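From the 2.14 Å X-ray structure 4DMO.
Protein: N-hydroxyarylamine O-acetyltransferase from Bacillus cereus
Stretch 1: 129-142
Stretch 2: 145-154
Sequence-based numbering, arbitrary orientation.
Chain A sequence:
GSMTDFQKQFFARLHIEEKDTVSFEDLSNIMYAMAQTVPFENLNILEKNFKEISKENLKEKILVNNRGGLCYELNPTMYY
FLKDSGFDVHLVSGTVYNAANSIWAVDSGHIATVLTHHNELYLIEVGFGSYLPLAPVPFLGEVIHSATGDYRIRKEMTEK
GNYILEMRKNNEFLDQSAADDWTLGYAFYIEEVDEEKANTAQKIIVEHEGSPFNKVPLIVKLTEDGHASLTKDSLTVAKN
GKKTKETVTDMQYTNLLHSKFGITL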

# COMPACT_ATOMS: atom_id res chain seq x y z
N GLY A 129 -0.07 -0.13 -4.60
CA GLY A 129 1.02 -0.55 -5.47
C GLY A 129 2.24 0.34 -5.33
O GLY A 129 2.70 0.61 -4.22
N SER A 130 2.79 0.78 -6.44
CA SER A 130 3.91 1.72 -6.43
C SER A 130 3.43 3.18 -6.56
O SER A 130 4.23 4.12 -6.59
CB SER A 130 4.84 1.39 -7.59
OG SER A 130 4.16 1.58 -8.83
N TYR A 131 2.12 3.40 -6.58
CA TYR A 131 1.58 4.74 -6.70
C TYR A 131 1.47 5.41 -5.35
O TYR A 131 0.39 5.71 -4.87
CB TYR A 131 0.22 4.66 -7.40
CG TYR A 131 0.38 4.21 -8.84
CD1 TYR A 131 1.14 4.94 -9.72
CD2 TYR A 131 -0.20 3.05 -9.31
CE1 TYR A 131 1.31 4.55 -11.03
CE2 TYR A 131 -0.03 2.64 -10.61
CZ TYR A 131 0.73 3.40 -11.47
OH TYR A 131 0.91 3.03 -12.79
N LEU A 132 2.62 5.64 -4.73
CA LEU A 132 2.65 6.02 -3.33
C LEU A 132 2.99 7.49 -3.14
O LEU A 132 4.00 7.98 -3.64
CB LEU A 132 3.66 5.14 -2.58
CG LEU A 132 3.40 3.61 -2.59
CD1 LEU A 132 4.55 2.82 -1.92
CD2 LEU A 132 2.03 3.24 -1.92
N PRO A 133 2.17 8.20 -2.36
CA PRO A 133 2.45 9.62 -2.11
C PRO A 133 3.70 9.84 -1.23
O PRO A 133 4.24 10.94 -1.26
CB PRO A 133 1.18 10.10 -1.39
CG PRO A 133 0.13 9.08 -1.67
CD PRO A 133 0.89 7.77 -1.77
N LEU A 134 4.12 8.82 -0.48
CA LEU A 134 5.28 8.92 0.43
C LEU A 134 5.13 10.02 1.48
O LEU A 134 6.09 10.45 2.12
CB LEU A 134 6.57 9.10 -0.35
CG LEU A 134 6.72 7.98 -1.37
CD1 LEU A 134 7.94 8.23 -2.18
CD2 LEU A 134 6.80 6.64 -0.73
N ALA A 135 3.90 10.46 1.66
CA ALA A 135 3.58 11.41 2.71
C ALA A 135 2.07 11.47 2.87
O ALA A 135 1.34 11.02 1.98
CB ALA A 135 4.15 12.78 2.36
N PRO A 136 1.58 12.01 3.99
CA PRO A 136 0.14 12.24 4.14
C PRO A 136 -0.43 13.15 3.04
O PRO A 136 0.22 14.09 2.60
CB PRO A 136 0.03 12.92 5.52
CG PRO A 136 1.24 12.50 6.24
CD PRO A 136 2.32 12.44 5.19
N VAL A 137 -1.63 12.84 2.59
CA VAL A 137 -2.29 13.66 1.60
C VAL A 137 -3.43 14.41 2.30
O VAL A 137 -4.40 13.79 2.80
CB VAL A 137 -2.87 12.82 0.43
CG1 VAL A 137 -3.47 13.77 -0.64
CG2 VAL A 137 -1.80 11.92 -0.17
N PRO A 138 -3.32 15.73 2.37
CA PRO A 138 -4.34 16.52 3.05
C PRO A 138 -5.64 16.57 2.27
O PRO A 138 -5.65 16.80 1.06
CB PRO A 138 -3.71 17.91 3.13
CG PRO A 138 -2.82 17.98 1.91
CD PRO A 138 -2.29 16.57 1.72
N PHE A 139 -6.72 16.34 2.98
CA PHE A 139 -8.04 16.46 2.40
C PHE A 139 -8.33 17.90 1.92
O PHE A 139 -9.21 18.10 1.08
CB PHE A 139 -9.10 16.03 3.41
CG PHE A 139 -9.39 14.55 3.40
CD1 PHE A 139 -8.43 13.63 3.79
CD2 PHE A 139 -10.64 14.08 3.02
CE1 PHE A 139 -8.71 12.27 3.80
CE2 PHE A 139 -10.94 12.71 3.01
CZ PHE A 139 -9.97 11.81 3.41
N LEU A 140 -7.61 18.89 2.45
CA LEU A 140 -7.78 20.29 2.05
C LEU A 140 -7.48 20.52 0.58
O LEU A 140 -7.86 21.55 0.02
CB LEU A 140 -6.93 21.24 2.91
CG LEU A 140 -7.60 21.65 4.23
CD1 LEU A 140 -6.82 22.76 4.90
CD2 LEU A 140 -9.06 22.04 4.07
N GLY A 141 -6.76 19.61 -0.05
CA GLY A 141 -6.77 19.55 -1.49
C GLY A 141 -5.41 19.76 -2.07
O GLY A 141 -5.22 19.60 -3.27
N GLU A 142 -4.48 20.10 -1.20
CA GLU A 142 -3.11 20.40 -1.56
C GLU A 142 -2.45 19.25 -2.32
O GLU A 142 -2.64 18.07 -2.00
CB GLU A 142 -2.34 20.71 -0.27
CG GLU A 142 -0.97 21.33 -0.45
CD GLU A 142 -1.04 22.84 -0.42
OE1 GLU A 142 -2.08 23.38 -0.84
OE2 GLU A 142 -0.05 23.48 0.02
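Stretch 2 145-154: HSATGDYRIR

Stretch 2 runs as extended chain at 145-146, breaks in a type I turn from Ser146 to Gly149, and is extended again from Gly149 to Arg154. The turn is closed by a pair of backbone hydrogen bonds, Ser146 N to Gly149 O at 3.1 Å and Gly149 N to Ser146 O at 3.2 Å, so the shape is a tight hairpin. Gly149 has phi/psi of 144/-170, where a side chain would be jammed against the preceding carbonyl oxygen. Stretch 1 is mostly loop, with extended chain at Val137 and Pro138 and a type I turn from Pro138 to Gly141.

The nearest CA pairs fix the placement: Tyr131 CA to Thr148 CA is 5.9 Å, Pro133 CA to Ser146 CA 5.7 Å, and Gly141 CA to Ile153 CA 5.2 Å. The first two pairs run in opposite senses, so residues 131-133 pass the turn and the end of the first strand antiparallel to them. The second strand then carries the chain to the Pro138-Gly141 turn. No direct backbone-to-backbone hydrogen bond links the stretches, and the contact buries 653 Å² summed over both sides.

The direct hydrogen bonds converge on one carbonyl. Leu132 O accepts from Thr148 OG1 at 2.6 Å and from Ser146 OG at 3.1 Å, the CB atoms of both donors pointing toward stretch 1. Within stretch 2, Thr148 N donates to Ser146 OG at 2.8 Å with an N-H...O angle of 158°, and Tyr151 OH donates to Thr148 OG1, also at 2.8 Å. These bonds tie the hydroxyls into a compact polar cluster. Tyr151 OH also lies 3.2 Å from Leu132 N and 3.2 Å from Tyr131 O, but poor angles exclude both as hydrogen bonds.

Apolar packing extends the contact beyond this cluster. Pro133 lies over one face of the Tyr151 ring: its CG is 4.2 Å from the ring centroid and 17° off the normal, a CH-pi geometry, and Pro133 CG is 4.0 Å from Tyr151 CG. A second CH-pi contact involves Ile153, which has the largest covered area, 118 Å². Its CD1 sits over a face of the Phe139 ring, 3.8 Å from the centroid and 25° off the normal, and Ile153 CD1 approaches Phe139 CD1 to 3.4 Å. Although the CA-to-CB bond of Phe139 points away from stretch 2, its ring still reaches this methyl. Val137 faces the strand, with Val137 CG1 3.6 Å from Ile153 CG1.

Water completes the polar links. Water 1 donates to Pro133 O at 2.9 Å and His145 O at 3.2 Å. Water 2 donates to Pro138 O and Glu142 O, both at 2.6 Å, and accepts from Ile153 N at 2.9 Å; water 3 donates to Gly141 O at 2.6 Å and Ile153 O at 2.9 Å. The backbone of Ile153 is thus joined to the Pro138-Gly141 turn through solvent, while its side chain packs directly.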

# COMPACT_ATOMS: atom_id res chain seq x y z
N HIS A 145 3.75 16.12 -3.79
CA HIS A 145 4.72 15.78 -4.82
C HIS A 145 5.68 14.69 -4.31
O HIS A 145 6.35 14.88 -3.31
CB HIS A 145 5.54 17.01 -5.23
CG HIS A 145 4.70 18.22 -5.54
ND1 HIS A 145 4.39 18.59 -6.83
CD2 HIS A 145 4.11 19.14 -4.73
CE1 HIS A 145 3.64 19.69 -6.81
NE2 HIS A 145 3.46 20.04 -5.54
N SER A 146 5.75 13.57 -5.01
CA SER A 146 6.63 12.49 -4.61
C SER A 146 7.34 11.99 -5.85
O SER A 146 6.98 12.38 -6.96
CB SER A 146 5.80 11.38 -3.96
OG SER A 146 5.72 10.24 -4.80
N ALA A 147 8.35 11.15 -5.67
CA ALA A 147 9.03 10.54 -6.82
C ALA A 147 8.13 9.59 -7.64
O ALA A 147 8.50 9.19 -8.77
CB ALA A 147 10.25 9.80 -6.35
N THR A 148 6.99 9.18 -7.08
CA THR A 148 6.10 8.30 -7.86
C THR A 148 5.07 9.09 -8.68
O THR A 148 4.42 8.54 -9.55
CB THR A 148 5.38 7.28 -6.97
OG1 THR A 148 4.39 7.94 -6.17
CG2 THR A 148 6.38 6.56 -6.07
N GLY A 149 4.93 10.39 -8.40
CA GLY A 149 3.97 11.19 -9.13
C GLY A 149 3.33 12.22 -8.25
O GLY A 149 3.79 12.43 -7.13
N ASP A 150 2.29 12.89 -8.76
CA ASP A 150 1.57 13.92 -7.98
C ASP A 150 0.24 13.37 -7.45
O ASP A 150 -0.41 12.61 -8.15
CB ASP A 150 1.30 15.15 -8.86
CG ASP A 150 2.52 16.02 -9.06
OD1 ASP A 150 3.63 15.48 -9.29
OD2 ASP A 150 2.37 17.27 -8.97
N TYR A 151 -0.17 13.79 -6.24
CA TYR A 151 -1.38 13.25 -5.62
C TYR A 151 -2.18 14.31 -4.92
O TYR A 151 -1.61 15.19 -4.29
CB TYR A 151 -1.02 12.16 -4.58
CG TYR A 151 -0.29 11.01 -5.19
CD1 TYR A 151 1.09 11.06 -5.39
CD2 TYR A 151 -0.97 9.87 -5.60
CE1 TYR A 151 1.76 9.98 -5.96
CE2 TYR A 151 -0.30 8.80 -6.19
CZ TYR A 151 1.07 8.87 -6.35
OH TYR A 151 1.74 7.82 -6.94
N ARG A 152 -3.51 14.23 -5.01
CA ARG A 152 -4.38 15.19 -4.34
C ARG A 152 -5.74 14.56 -4.11
O ARG A 152 -6.19 13.69 -4.87
CB ARG A 152 -4.53 16.49 -5.16
CG ARG A 152 -5.63 16.43 -6.21
CD ARG A 152 -5.70 17.65 -7.14
NE ARG A 152 -6.52 17.39 -8.33
CZ ARG A 152 -6.64 18.22 -9.37
NH1 ARG A 152 -5.99 19.39 -9.38
NH2 ARG A 152 -7.38 17.89 -10.42
N ILE A 153 -6.42 15.07 -3.10
CA ILE A 153 -7.76 14.59 -2.80
C ILE A 153 -8.80 15.60 -3.28
O ILE A 153 -8.58 16.79 -3.18
CB ILE A 153 -7.92 14.42 -1.29
CG1 ILE A 153 -7.04 13.25 -0.81
CG2 ILE A 153 -9.39 14.22 -0.94
CD1 ILE A 153 -7.08 13.07 0.67
N ARG A 154 -9.92 15.11 -3.79
CA ARG A 154 -11.04 15.99 -4.07
C ARG A 154 -12.31 15.36 -3.54
O ARG A 154 -12.49 14.15 -3.61
CB ARG A 154 -11.16 16.31 -5.57
CG ARG A 154 -10.01 17.16 -6.10
CD ARG A 154 -10.41 17.93 -7.38
NE ARG A 154 -10.55 17.05 -8.54
CZ ARG A 154 -11.71 16.71 -9.13
NH1 ARG A 154 -12.87 17.17 -8.67
NH2 ARG A 154 -11.71 15.89 -10.16
O HOH W 1 5.93 13.21 -0.63
O HOH W 2 -4.81 16.82 -1.45
O HOH W 3 -7.29 18.94 -4.61